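Long-range contacts in phosphonate monoester hydrolase (Ruegeria pomeroyi, PDB 4UPK), which is a sulfatase-family hydrolase of the alkaline phosphatase superfamily, an alpha/beta protein found as an assembly of four chains: residues D55-P60 with L316-D321; A465-V470 with A503-Q508; P112-E117 with R155-V160; A265-R270 with G353-W358; D68-R73 with P381-E386. All coordinates share one frame; numbering follows the deposited sequence.

Overall arrangement
Four of the contacts lie in the sulfatase-type alpha/beta body, and interaction 2 pairs strand and helix further along the chain. Interactions 3 and 5 both reach the large mixed sheet, their centres about 28 Å apart. Interaction 5 joins strand 70-76 to strand 384-386, whereas interaction 3 sets the start of helix 114-120 against the approach to strand 158-162. Interaction 1 packs the 55-60 loop on helix 303-333, about 19 Å from interaction 5, centre to centre. Interaction 4 ties two loops together; it lies across the chain's centre from interaction 3, about 39 Å away between centres. No two contacts touch; the nearest atoms of interaction 5 to interactions 1 and 2 are about 9 Å apart in each case.

Interaction 1: residues D55-P60 with L316-D321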
# COMPACT_ATOMS: atom_id res chain seq x y z
N ASP A 55 -10.39 51.65 -5.17
CA ASP A 55 -10.41 53.01 -4.59
C ASP A 55 -11.26 53.15 -3.32
O ASP A 55 -11.28 54.22 -2.72
CB ASP A 55 -10.85 54.04 -5.64
CG ASP A 55 -9.85 54.26 -6.78
OD1 ASP A 55 -8.62 54.05 -6.55
OD2 ASP A 55 -10.29 54.68 -7.89
N HIS A 56 -11.96 52.08 -2.92
CA HIS A 56 -12.84 52.08 -1.74
C HIS A 56 -12.30 51.23 -0.60
O HIS A 56 -13.03 51.00 0.38
CB HIS A 56 -14.26 51.66 -2.15
CG HIS A 56 -14.83 52.55 -3.21
ND1 HIS A 56 -14.72 52.23 -4.55
CD2 HIS A 56 -15.38 53.79 -3.10
CE1 HIS A 56 -15.26 53.24 -5.21
NE2 HIS A 56 -15.67 54.20 -4.39
N VAL A 57 -11.04 50.78 -0.70
CA VAL A 57 -10.40 49.94 0.31
C VAL A 57 -8.87 50.19 0.35
O VAL A 57 -8.23 50.36 -0.69
CB VAL A 57 -10.80 48.43 0.16
CG1 VAL A 57 -10.34 47.83 -1.17
CG2 VAL A 57 -10.30 47.59 1.35
N GLU A 58 -8.31 50.22 1.56
CA GLU A 58 -6.88 50.41 1.78
C GLU A 58 -6.20 49.08 1.88
O GLU A 58 -6.47 48.34 2.81
CB GLU A 58 -6.60 51.25 3.05
CG GLU A 58 -7.36 52.57 3.15
CD GLU A 58 -7.20 53.55 2.01
OE1 GLU A 58 -6.04 53.81 1.60
OE2 GLU A 58 -8.23 54.07 1.53
N LEU A 59 -5.32 48.77 0.91
CA LEU A 59 -4.53 47.53 0.89
C LEU A 59 -3.04 47.90 0.65
O LEU A 59 -2.44 47.41 -0.32
CB LEU A 59 -5.07 46.53 -0.16
CG LEU A 59 -6.53 46.06 -0.02
CD1 LEU A 59 -6.93 45.18 -1.20
CD2 LEU A 59 -6.76 45.30 1.31
N PRO A 60 -2.42 48.74 1.51
CA PRO A 60 -1.05 49.20 1.24
C PRO A 60 0.05 48.16 1.15
O PRO A 60 0.95 48.35 0.35
CB PRO A 60 -0.79 50.20 2.37
CG PRO A 60 -1.69 49.79 3.45
CD PRO A 60 -2.94 49.41 2.72
N LEU A 316 -12.29 43.88 6.88
CA LEU A 316 -11.58 42.61 7.16
C LEU A 316 -10.40 42.40 6.21
O LEU A 316 -9.37 41.89 6.64
CB LEU A 316 -12.54 41.41 7.11
CG LEU A 316 -13.53 41.27 8.26
CD1 LEU A 316 -14.64 40.25 7.91
CD2 LEU A 316 -12.83 40.90 9.55
N ALA A 317 -10.55 42.80 4.92
CA ALA A 317 -9.49 42.76 3.90
C ALA A 317 -8.36 43.75 4.31
O ALA A 317 -7.19 43.37 4.27
CB ALA A 317 -10.04 43.13 2.54
N THR A 318 -8.70 44.96 4.79
CA THR A 318 -7.71 45.93 5.29
C THR A 318 -6.94 45.33 6.53
O THR A 318 -5.72 45.44 6.58
CB THR A 318 -8.37 47.32 5.48
OG1 THR A 318 -8.66 47.84 4.18
CG2 THR A 318 -7.46 48.34 6.22
N GLU A 319 -7.64 44.65 7.46
CA GLU A 319 -7.00 44.01 8.60
C GLU A 319 -6.07 42.86 8.16
O GLU A 319 -4.98 42.72 8.71
CB GLU A 319 -8.02 43.57 9.65
CG GLU A 319 -7.35 43.08 10.95
CD GLU A 319 -8.26 42.25 11.84
OE1 GLU A 319 -9.29 41.74 11.34
OE2 GLU A 319 -7.97 42.13 13.05
N VAL A 320 -6.44 42.10 7.12
CA VAL A 320 -5.57 41.04 6.57
C VAL A 320 -4.30 41.70 6.02
O VAL A 320 -3.19 41.24 6.29
CB VAL A 320 -6.33 40.18 5.51
CG1 VAL A 320 -5.37 39.45 4.56
CG2 VAL A 320 -7.29 39.21 6.19
N ASP A 321 -4.48 42.81 5.27
CA ASP A 321 -3.40 43.61 4.72
C ASP A 321 -2.39 44.05 5.79
O ASP A 321 -1.21 43.84 5.57
CB ASP A 321 -3.93 44.82 3.98
CG ASP A 321 -2.84 45.48 3.17
OD1 ASP A 321 -2.62 45.05 2.03
OD2 ASP A 321 -2.15 46.37 3.72
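The carboxylate of Asp321 lies flat-on to the Leu59-Pro60 peptide: one of its faces is covered by Leu59 CA and C and by Pro60 N and CD. Asp321 OD1 comes within 3.2 Å of Leu59 C, and OD2 within 3.3 Å of Pro60 CD. The proline nitrogen has no hydrogen to give, and the carboxylate oxygens take theirs one and two residues later: OD2 accepts from His61 N and OD1 from Leu62 N. Asp321 CG is anti to the backbone N (chi1 -168°), which directs it to the loop; the carboxylate oxygens lie at the start of helix 60-67, whose N-cap residue is Leu59, and their negative charge probably suits that helix end. The contact thus sets the loop leading into helix 60-67 against the long helix 303-333 of the sulfatase-type alpha/beta fold. One turn back along that helix, Thr318 OG1 donates to Glu58 O at 2.6 Å; the donor sits 24° out of the carbonyl plane, with a C=O...donor angle of 134°. Tyr256 OH bonds both to Thr318 OG1 and to Glu58 N, linking the helix hydroxyl to the loop. Val57 CG2 comes within 3.3 Å of the same Thr318 OG1, the two side chains passing with opposite headings. Leu59 CD2 meets the helix backbone at Ala317 O, 3.6 Å away, and touches Ala317 CB at 4.1 Å.

Interaction 2: residues A465-V470 with A503-Q508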
# COMPACT_ATOMS: atom_id res chain seq x y z
N ALA A 465 -11.40 35.85 -25.18
CA ALA A 465 -11.11 37.30 -25.22
C ALA A 465 -12.39 38.18 -25.35
O ALA A 465 -12.47 39.26 -24.77
CB ALA A 465 -10.15 37.60 -26.36
N ARG A 466 -13.39 37.68 -26.12
CA ARG A 466 -14.66 38.33 -26.37
C ARG A 466 -15.85 37.68 -25.61
O ARG A 466 -16.67 38.39 -25.04
CB ARG A 466 -14.95 38.36 -27.89
CG ARG A 466 -16.26 39.06 -28.21
CD ARG A 466 -16.53 39.18 -29.67
NE ARG A 466 -17.89 39.66 -29.89
CZ ARG A 466 -18.58 39.49 -31.00
NH1 ARG A 466 -18.04 38.84 -32.03
NH2 ARG A 466 -19.81 39.94 -31.10
N PHE A 467 -15.95 36.36 -25.65
CA PHE A 467 -17.08 35.68 -25.03
C PHE A 467 -16.79 34.88 -23.79
O PHE A 467 -15.64 34.49 -23.53
CB PHE A 467 -17.77 34.77 -26.05
CG PHE A 467 -18.38 35.41 -27.28
CD1 PHE A 467 -19.68 35.91 -27.24
CD2 PHE A 467 -17.70 35.44 -28.48
CE1 PHE A 467 -20.27 36.46 -28.39
CE2 PHE A 467 -18.29 35.98 -29.63
CZ PHE A 467 -19.56 36.51 -29.57
N THR A 468 -17.86 34.59 -23.03
CA THR A 468 -17.87 33.68 -21.90
C THR A 468 -19.01 32.72 -22.19
O THR A 468 -20.14 33.14 -22.44
CB THR A 468 -17.98 34.37 -20.53
OG1 THR A 468 -16.83 35.17 -20.33
CG2 THR A 468 -18.10 33.36 -19.38
N LEU A 469 -18.69 31.44 -22.23
CA LEU A 469 -19.63 30.36 -22.48
C LEU A 469 -19.80 29.54 -21.19
O LEU A 469 -18.81 29.22 -20.52
CB LEU A 469 -19.11 29.47 -23.64
CG LEU A 469 -19.83 28.12 -23.84
CD1 LEU A 469 -21.15 28.28 -24.58
CD2 LEU A 469 -18.96 27.17 -24.55
N VAL A 470 -21.06 29.20 -20.86
CA VAL A 470 -21.42 28.34 -19.73
C VAL A 470 -22.16 27.13 -20.32
O VAL A 470 -23.13 27.30 -21.05
CB VAL A 470 -22.24 29.06 -18.63
CG1 VAL A 470 -22.64 28.08 -17.52
CG2 VAL A 470 -21.47 30.26 -18.04
N ALA A 503 -21.52 27.65 -31.23
CA ALA A 503 -21.01 26.37 -31.74
C ALA A 503 -19.47 26.29 -31.71
O ALA A 503 -18.91 25.24 -31.35
CB ALA A 503 -21.55 26.13 -33.15
N ARG A 504 -18.79 27.39 -32.08
CA ARG A 504 -17.33 27.52 -32.12
C ARG A 504 -16.71 27.43 -30.72
O ARG A 504 -15.72 26.71 -30.52
CB ARG A 504 -16.94 28.84 -32.83
CG ARG A 504 -15.42 29.12 -32.86
CD ARG A 504 -15.07 30.45 -33.51
NE ARG A 504 -15.86 31.56 -32.98
CZ ARG A 504 -15.54 32.29 -31.93
NH1 ARG A 504 -14.40 32.07 -31.28
NH2 ARG A 504 -16.34 33.26 -31.52
N LEU A 505 -17.30 28.17 -29.73
CA LEU A 505 -16.83 28.17 -28.34
C LEU A 505 -17.06 26.84 -27.64
O LEU A 505 -16.22 26.41 -26.85
CB LEU A 505 -17.45 29.32 -27.54
CG LEU A 505 -16.95 30.70 -27.90
CD1 LEU A 505 -17.96 31.71 -27.56
CD2 LEU A 505 -15.63 31.01 -27.22
N SER A 506 -18.22 26.20 -27.91
CA SER A 506 -18.57 24.89 -27.35
C SER A 506 -17.62 23.78 -27.88
O SER A 506 -17.26 22.88 -27.12
CB SER A 506 -20.04 24.58 -27.63
OG SER A 506 -20.56 23.73 -26.63
N ARG A 507 -17.17 23.89 -29.15
CA ARG A 507 -16.19 22.93 -29.70
C ARG A 507 -14.84 23.16 -29.03
O ARG A 507 -14.15 22.19 -28.68
CB ARG A 507 -16.09 23.02 -31.24
CG ARG A 507 -15.09 22.02 -31.88
CD ARG A 507 -15.55 21.42 -33.21
NE ARG A 507 -16.52 22.26 -33.90
CZ ARG A 507 -17.76 21.89 -34.19
NH1 ARG A 507 -18.17 20.66 -33.92
NH2 ARG A 507 -18.59 22.75 -34.75
N GLN A 508 -14.50 24.43 -28.80
CA GLN A 508 -13.30 24.84 -28.07
C GLN A 508 -13.34 24.28 -26.63
O GLN A 508 -12.33 23.80 -26.13
CB GLN A 508 -13.18 26.37 -28.09
CG GLN A 508 -11.85 26.90 -27.57
CD GLN A 508 -11.52 28.25 -28.13
OE1 GLN A 508 -12.41 29.08 -28.40
NE2 GLN A 508 -10.23 28.51 -28.29
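Leu505 and Phe467 make the tight centre of this contact: Leu505 CD1 sits 3.4 Å from Phe467 CB and 3.7 Å from Phe467 CG, meeting the root of the aromatic side chain rather than its far end. The two side chains cross at about a right angle. Beside them Leu469 points at the helix, its CG anti to the backbone N (chi1 168°). Its CD2 methyl reaches the helix backbone itself, 3.6 Å from Ser506 N, and stands 4.0 Å from Leu505 CB. Leu480 of the neighbouring strand 479-482 touches both Phe467 and Leu505, extending this apolar layer.

Packing is looser on the exposed side, where Arg504, bent at chi3, crosses Phe467 at about a right angle. The edge of its guanidinium faces Phe467, with Arg504 NH2 3.8 Å from Phe467 CE2 and the two planes 52° apart, so there is no stacking. The charge of Arg504 is met by a salt bridge from NH2 to Asp501. At the other end Ser506 OG bonds to Glu471 of its own chain; separately, Arg507 forms a salt bridge with Glu471 of the second subunit.

Strand 467-470 and helix 503-508 have axes 9.2 Å apart at closest, inclined at 66°. A helix laid across a four-stranded antiparallel sheet in this way is characteristic of the smaller C-terminal region of sulfatase-like proteins.

Interaction 3: residues P112-E117 with R155-V160; sequences PNIATE and RGFHEV
Phe157 lays one ring face against Ala115 in the first turn of helix 114-120. Beyond CB, its CG lies 3.9 Å from Ala115 CB; the same methyl then stands 3.6 Å from CD2 and 3.7 Å from CE2, over one face and offset toward the rim, a CH-pi contact. At the tip, Phe157 CZ reaches Ile114 CG2 at 3.9 Å. The ring also meets His236, while Pro125 and Leu127 of strand 125-127 pack against the same side chain. The helix start that it packs on is a capping box: Asn113 OD1 accepts from Thr116 N at 2.9 Å, and Thr116 OG1 accepts from Asn113 N. Asn113 CG lies between the backbone N and the carbonyl carbon (chi1 62°), close to this turn. In this alpha/beta fold the helix leads into strand 125-127, which pairs in parallel with 158-162. The other branch of the cap residue crosses the contact, Asn113 ND2 donating to Arg155 O at 3.2 Å. That carbonyl lies close to the amide plane, so one flat group serves both helix and loop. Gly156 turns the chain with a positive phi of 106°, its carbonyl carbon 3.6 Å from Ala115 CB; its carbonyl oxygen accepts from Arg119.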
# COMPACT_ATOMS: atom_id res chain seq x y z
N PRO A 112 -0.68 13.39 -6.46
CA PRO A 112 0.47 14.24 -6.15
C PRO A 112 0.03 15.67 -5.83
O PRO A 112 -0.88 16.20 -6.46
CB PRO A 112 1.32 14.17 -7.43
CG PRO A 112 0.84 12.98 -8.15
CD PRO A 112 -0.62 12.92 -7.85
N ASN A 113 0.62 16.27 -4.80
CA ASN A 113 0.27 17.62 -4.40
C ASN A 113 1.54 18.43 -4.14
O ASN A 113 2.63 17.85 -4.19
CB ASN A 113 -0.72 17.65 -3.21
CG ASN A 113 -0.22 17.02 -1.92
OD1 ASN A 113 0.77 17.44 -1.32
ND2 ASN A 113 -0.97 16.06 -1.41
N ILE A 114 1.41 19.75 -3.91
CA ILE A 114 2.55 20.63 -3.64
C ILE A 114 3.40 20.16 -2.44
O ILE A 114 4.62 20.21 -2.53
CB ILE A 114 2.15 22.15 -3.59
CG1 ILE A 114 3.38 23.11 -3.63
CG2 ILE A 114 1.22 22.49 -2.42
CD1 ILE A 114 4.15 23.14 -4.96
N ALA A 115 2.77 19.66 -1.36
CA ALA A 115 3.48 19.20 -0.16
C ALA A 115 4.27 17.90 -0.40
O ALA A 115 5.46 17.84 -0.05
CB ALA A 115 2.50 19.03 1.00
N THR A 116 3.64 16.88 -1.03
CA THR A 116 4.30 15.61 -1.34
C THR A 116 5.50 15.81 -2.27
O THR A 116 6.55 15.20 -2.07
CB THR A 116 3.31 14.59 -1.93
OG1 THR A 116 2.69 15.14 -3.10
CG2 THR A 116 2.25 14.15 -0.91
N GLU A 117 5.34 16.70 -3.27
CA GLU A 117 6.39 17.01 -4.23
C GLU A 117 7.51 17.85 -3.63
O GLU A 117 8.67 17.59 -3.94
CB GLU A 117 5.82 17.59 -5.53
CG GLU A 117 4.87 16.67 -6.29
CD GLU A 117 5.19 15.19 -6.31
OE1 GLU A 117 6.10 14.78 -7.07
OE2 GLU A 117 4.52 14.43 -5.57
N ARG A 155 -2.33 15.47 3.04
CA ARG A 155 -1.19 14.56 3.14
C ARG A 155 0.09 15.28 2.67
O ARG A 155 0.11 15.84 1.57
CB ARG A 155 -1.47 13.34 2.24
CG ARG A 155 -0.35 12.30 2.20
CD ARG A 155 -0.47 11.34 1.04
NE ARG A 155 0.64 10.39 1.06
CZ ARG A 155 0.74 9.32 0.28
NH1 ARG A 155 -0.21 9.04 -0.61
NH2 ARG A 155 1.79 8.51 0.39
N GLY A 156 1.11 15.25 3.52
CA GLY A 156 2.39 15.88 3.24
C GLY A 156 2.60 17.16 4.02
O GLY A 156 3.74 17.50 4.34
N PHE A 157 1.51 17.88 4.35
CA PHE A 157 1.59 19.12 5.12
C PHE A 157 1.82 18.84 6.58
O PHE A 157 1.19 17.96 7.17
CB PHE A 157 0.34 20.01 4.94
CG PHE A 157 0.36 20.89 3.71
CD1 PHE A 157 1.11 22.06 3.69
CD2 PHE A 157 -0.36 20.55 2.58
CE1 PHE A 157 1.15 22.88 2.54
CE2 PHE A 157 -0.33 21.37 1.44
CZ PHE A 157 0.42 22.53 1.43
N HIS A 158 2.76 19.60 7.17
CA HIS A 158 3.08 19.49 8.57
C HIS A 158 2.42 20.69 9.23
O HIS A 158 2.80 21.85 8.99
CB HIS A 158 4.59 19.42 8.82
CG HIS A 158 4.92 18.96 10.21
ND1 HIS A 158 5.21 17.63 10.48
CD2 HIS A 158 4.98 19.66 11.36
CE1 HIS A 158 5.45 17.57 11.78
NE2 HIS A 158 5.34 18.77 12.35
N GLU A 159 1.36 20.42 9.99
CA GLU A 159 0.58 21.45 10.64
C GLU A 159 1.29 22.01 11.87
O GLU A 159 1.59 21.27 12.80
CB GLU A 159 -0.80 20.91 10.99
CG GLU A 159 -1.81 21.98 11.33
CD GLU A 159 -3.11 21.37 11.80
OE1 GLU A 159 -3.12 20.79 12.91
OE2 GLU A 159 -4.12 21.48 11.07
N VAL A 160 1.58 23.33 11.85
CA VAL A 160 2.19 24.08 12.93
C VAL A 160 1.06 24.70 13.80
O VAL A 160 1.09 24.55 15.03
CB VAL A 160 3.21 25.14 12.43
CG1 VAL A 160 4.03 25.69 13.59
CG2 VAL A 160 4.14 24.55 11.36

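Interaction 4: residues A265-R270 with G353-W358; sequences ARLPGR and GDRHSW
His356 carries its CG anti to the carbonyl carbon (chi1 -61°), and Arg266 holds its own CG between the backbone N and the carbonyl carbon (chi1 58°), the two side chains crossing at about a right angle. Arg266 CD lies over one face of the imidazole, 3.7 Å from His356 CE1, in a CH-pi contact. The opposite face has Arg270 N above its centre. At the edge His356 NE2 donates to Leu267 O at 2.7 Å, nearly in the ring plane and with an N-H...O angle of 162°. Sandwiched thus, the imidazole has its rotation fixed by the in-plane bond. Both segments are loops of the sulfatase-type fold, one following strand 234-239 and the other strand 340-346. One backbone bond and one to a carboxylate complete the join: Arg355 N donates to Ala265 O at 2.9 Å, and Ala265 N to Asp354 OD1 at 3.1 Å, from above the carboxylate plane. Asp354 OD2 forms a salt bridge with Arg45. A water accepts from Arg266 NH1 at 2.9 Å and donates to Gly353 O, and Asp303 pairs with Arg266 NH2. Arg355 CD comes 3.4 Å from Ala265 O; its guanidinium pairs with Glu273 and makes cation-pi contacts with Phe489 and Tyr364.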
# COMPACT_ATOMS: atom_id res chain seq x y z
N ALA A 265 -23.00 45.72 -8.74
CA ALA A 265 -23.34 45.67 -10.16
C ALA A 265 -24.44 44.60 -10.26
O ALA A 265 -24.22 43.45 -9.89
CB ALA A 265 -22.13 45.28 -10.99
N ARG A 266 -25.64 45.01 -10.68
CA ARG A 266 -26.80 44.10 -10.73
C ARG A 266 -27.89 44.64 -11.63
O ARG A 266 -27.94 45.84 -11.89
CB ARG A 266 -27.37 43.88 -9.30
CG ARG A 266 -27.78 45.21 -8.64
CD ARG A 266 -28.23 45.12 -7.21
NE ARG A 266 -28.56 46.46 -6.74
CZ ARG A 266 -28.87 46.77 -5.49
NH1 ARG A 266 -28.93 45.84 -4.55
NH2 ARG A 266 -29.15 48.02 -5.17
N LEU A 267 -28.82 43.74 -12.03
CA LEU A 267 -30.01 44.12 -12.79
C LEU A 267 -31.07 44.69 -11.79
O LEU A 267 -30.92 44.48 -10.57
CB LEU A 267 -30.53 42.94 -13.66
CG LEU A 267 -29.63 42.49 -14.85
CD1 LEU A 267 -30.31 41.42 -15.70
CD2 LEU A 267 -29.23 43.65 -15.76
N PRO A 268 -32.07 45.51 -12.18
CA PRO A 268 -32.94 46.11 -11.16
C PRO A 268 -33.56 45.16 -10.11
O PRO A 268 -33.57 45.47 -8.93
CB PRO A 268 -33.96 46.91 -11.96
CG PRO A 268 -33.29 47.19 -13.28
CD PRO A 268 -32.42 45.99 -13.54
N GLY A 269 -34.11 44.05 -10.56
CA GLY A 269 -34.78 43.11 -9.66
C GLY A 269 -34.26 41.70 -9.78
O GLY A 269 -33.52 41.39 -10.70
N ARG A 270 -34.66 40.86 -8.82
CA ARG A 270 -34.28 39.46 -8.72
C ARG A 270 -34.80 38.68 -9.91
O ARG A 270 -34.11 37.81 -10.42
CB ARG A 270 -34.79 38.84 -7.39
CG ARG A 270 -34.03 39.35 -6.18
CD ARG A 270 -34.61 38.85 -4.87
NE ARG A 270 -34.26 37.46 -4.58
CZ ARG A 270 -33.15 37.07 -3.95
NH1 ARG A 270 -32.25 37.97 -3.56
NH2 ARG A 270 -32.93 35.79 -3.70
N GLY A 353 -23.14 40.72 -3.28
CA GLY A 353 -24.38 41.41 -3.63
C GLY A 353 -24.55 41.60 -5.12
O GLY A 353 -25.65 41.92 -5.58
N ASP A 354 -23.43 41.45 -5.89
CA ASP A 354 -23.45 41.58 -7.34
C ASP A 354 -24.41 40.56 -7.90
O ASP A 354 -24.38 39.40 -7.47
CB ASP A 354 -22.04 41.37 -7.95
CG ASP A 354 -21.09 42.56 -7.85
OD1 ASP A 354 -21.46 43.57 -7.22
OD2 ASP A 354 -19.97 42.46 -8.39
N ARG A 355 -25.30 41.00 -8.83
CA ARG A 355 -26.28 40.16 -9.54
C ARG A 355 -27.28 39.48 -8.58
O ARG A 355 -27.71 38.35 -8.83
CB ARG A 355 -25.58 39.13 -10.47
CG ARG A 355 -24.41 39.68 -11.29
CD ARG A 355 -24.80 40.91 -12.12
NE ARG A 355 -25.89 40.59 -13.06
CZ ARG A 355 -25.72 40.08 -14.27
NH1 ARG A 355 -24.50 39.86 -14.74
NH2 ARG A 355 -26.77 39.81 -15.04
N HIS A 356 -27.62 40.17 -7.48
CA HIS A 356 -28.53 39.76 -6.39
C HIS A 356 -28.11 38.45 -5.73
O HIS A 356 -28.96 37.69 -5.27
CB HIS A 356 -30.00 39.77 -6.86
CG HIS A 356 -30.47 41.12 -7.30
ND1 HIS A 356 -30.99 42.03 -6.41
CD2 HIS A 356 -30.46 41.68 -8.53
CE1 HIS A 356 -31.30 43.10 -7.12
NE2 HIS A 356 -30.99 42.94 -8.40
N SER A 357 -26.78 38.20 -5.68
CA SER A 357 -26.22 36.98 -5.13
C SER A 357 -25.01 37.21 -4.22
O SER A 357 -24.37 38.27 -4.30
CB SER A 357 -25.93 35.97 -6.23
OG SER A 357 -24.96 36.48 -7.12
N TRP A 358 -24.72 36.23 -3.35
CA TRP A 358 -23.64 36.24 -2.38
C TRP A 358 -22.92 34.92 -2.48
O TRP A 358 -23.50 33.93 -2.95
CB TRP A 358 -24.21 36.44 -0.96
CG TRP A 358 -24.84 37.79 -0.79
CD1 TRP A 358 -26.08 38.17 -1.22
CD2 TRP A 358 -24.21 38.97 -0.29
NE1 TRP A 358 -26.25 39.51 -1.04
CE2 TRP A 358 -25.14 40.03 -0.42
CE3 TRP A 358 -22.95 39.25 0.27
CZ2 TRP A 358 -24.87 41.33 0.02
CZ3 TRP A 358 -22.67 40.54 0.69
CH2 TRP A 358 -23.61 41.57 0.55
O HOH W 1 -27.64 43.24 -4.36

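Interaction 5: residues D68-R73 with P381-E386; sequences DAVSFR and PGHVVE
Ser71 O accepts from Val385 N at 2.7 Å, almost straight at 176°, and Val384 CA adds a CA-H...O contact to the same oxygen. His383 O is gripped in like manner: Ser71 N donates to it at 2.9 Å, Val70 CA approaches to 3.3 Å, and a water bonded to Ser71 OG probably donates to it. With Arg73 N to Val385 O (2.8 Å) these bonds alternate as in a parallel pair, joining strands 70-72 and 384-386. Nearer the N-terminal ends, Gly382 N donates to Ala69 O. On one face of the sheet Phe72 and Val385 run next to each other with the same heading, Phe72 CD2 3.6 Å from Val385 CB, and Phe418 of helix 416-419 packs against both. Arg73 CG, anti to the carbonyl carbon (chi1 -62°), lies 3.6 Å from Val384 CG1, the chain then bending at chi2. On the face of Ser71 and Val384, the same methyl rests over one face of the Arg73 guanidinium; Trp50 adds a cation-pi contact. Strand 372-375 is the antiparallel partner of strand 70-76. Alternating backbone bonds fix the strand register, while apolar contacts on one face and a methyl-covered guanidinium on the other imply two chemically distinct sides.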
# COMPACT_ATOMS: atom_id res chain seq x y z
N ASP A 68 6.69 45.92 -6.06
CA ASP A 68 8.01 45.31 -6.02
C ASP A 68 8.01 43.89 -6.62
O ASP A 68 8.97 43.14 -6.44
CB ASP A 68 8.51 45.31 -4.55
CG ASP A 68 9.98 45.03 -4.38
OD1 ASP A 68 10.79 45.59 -5.15
OD2 ASP A 68 10.33 44.23 -3.48
N ALA A 69 6.95 43.53 -7.37
CA ALA A 69 6.81 42.18 -7.93
C ALA A 69 6.00 42.11 -9.21
O ALA A 69 5.81 43.12 -9.89
CB ALA A 69 6.19 41.26 -6.87
N VAL A 70 5.52 40.89 -9.55
CA VAL A 70 4.72 40.60 -10.74
C VAL A 70 3.22 40.35 -10.35
O VAL A 70 2.92 39.47 -9.53
CB VAL A 70 5.34 39.43 -11.56
CG1 VAL A 70 4.59 39.21 -12.87
CG2 VAL A 70 6.83 39.65 -11.82
N SER A 71 2.31 41.14 -10.96
CA SER A 71 0.86 41.06 -10.76
C SER A 71 0.21 40.42 -11.99
O SER A 71 0.53 40.79 -13.11
CB SER A 71 0.27 42.44 -10.54
OG SER A 71 0.84 43.06 -9.40
N PHE A 72 -0.71 39.46 -11.76
CA PHE A 72 -1.42 38.72 -12.78
C PHE A 72 -2.88 39.19 -12.78
O PHE A 72 -3.63 38.88 -11.84
CB PHE A 72 -1.28 37.20 -12.55
CG PHE A 72 0.15 36.69 -12.68
CD1 PHE A 72 1.06 36.82 -11.63
CD2 PHE A 72 0.59 36.10 -13.86
CE1 PHE A 72 2.37 36.37 -11.76
CE2 PHE A 72 1.91 35.65 -13.99
CZ PHE A 72 2.79 35.78 -12.94
N ARG A 73 -3.24 39.98 -13.80
CA ARG A 73 -4.56 40.61 -13.94
C ARG A 73 -5.73 39.78 -14.49
O ARG A 73 -6.90 40.20 -14.33
CB ARG A 73 -4.45 41.97 -14.66
CG ARG A 73 -3.59 42.97 -13.90
CD ARG A 73 -4.32 43.74 -12.79
NE ARG A 73 -3.36 44.33 -11.84
CZ ARG A 73 -2.74 45.49 -12.02
NH1 ARG A 73 -2.97 46.21 -13.11
NH2 ARG A 73 -1.88 45.93 -11.13
N PRO A 381 10.29 44.03 -11.19
CA PRO A 381 9.36 44.68 -10.24
C PRO A 381 8.37 45.60 -10.94
O PRO A 381 8.77 46.36 -11.83
CB PRO A 381 10.29 45.41 -9.26
CG PRO A 381 11.55 45.61 -9.99
CD PRO A 381 11.68 44.54 -11.03
N GLY A 382 7.09 45.49 -10.56
CA GLY A 382 6.02 46.30 -11.14
C GLY A 382 5.46 45.78 -12.46
O GLY A 382 4.60 46.43 -13.04
N HIS A 383 5.95 44.59 -12.93
CA HIS A 383 5.46 43.95 -14.16
C HIS A 383 4.02 43.44 -13.97
O HIS A 383 3.68 42.82 -12.94
CB HIS A 383 6.41 42.85 -14.67
CG HIS A 383 5.98 42.20 -15.96
ND1 HIS A 383 6.04 42.87 -17.16
CD2 HIS A 383 5.50 40.95 -16.18
CE1 HIS A 383 5.57 42.03 -18.07
NE2 HIS A 383 5.24 40.86 -17.53
N VAL A 384 3.16 43.76 -14.95
CA VAL A 384 1.74 43.43 -14.94
C VAL A 384 1.46 42.45 -16.09
O VAL A 384 1.75 42.76 -17.25
CB VAL A 384 0.87 44.72 -15.01
CG1 VAL A 384 -0.61 44.41 -15.23
CG2 VAL A 384 1.05 45.57 -13.75
N VAL A 385 0.91 41.28 -15.75
CA VAL A 385 0.54 40.23 -16.70
C VAL A 385 -0.95 40.31 -17.05
O VAL A 385 -1.80 40.36 -16.16
CB VAL A 385 0.98 38.82 -16.19
CG1 VAL A 385 0.50 37.70 -17.10
CG2 VAL A 385 2.50 38.74 -16.01
N GLU A 386 -1.26 40.31 -18.36
CA GLU A 386 -2.62 40.38 -18.91
C GLU A 386 -3.10 39.06 -19.52
O GLU A 386 -4.30 38.91 -19.78
CB GLU A 386 -2.71 41.52 -19.96
CG GLU A 386 -2.35 42.91 -19.44
CD GLU A 386 -3.22 43.58 -18.39
OE1 GLU A 386 -4.34 43.08 -18.12
OE2 GLU A 386 -2.80 44.62 -17.85
O HOH W 2 3.01 44.47 -10.38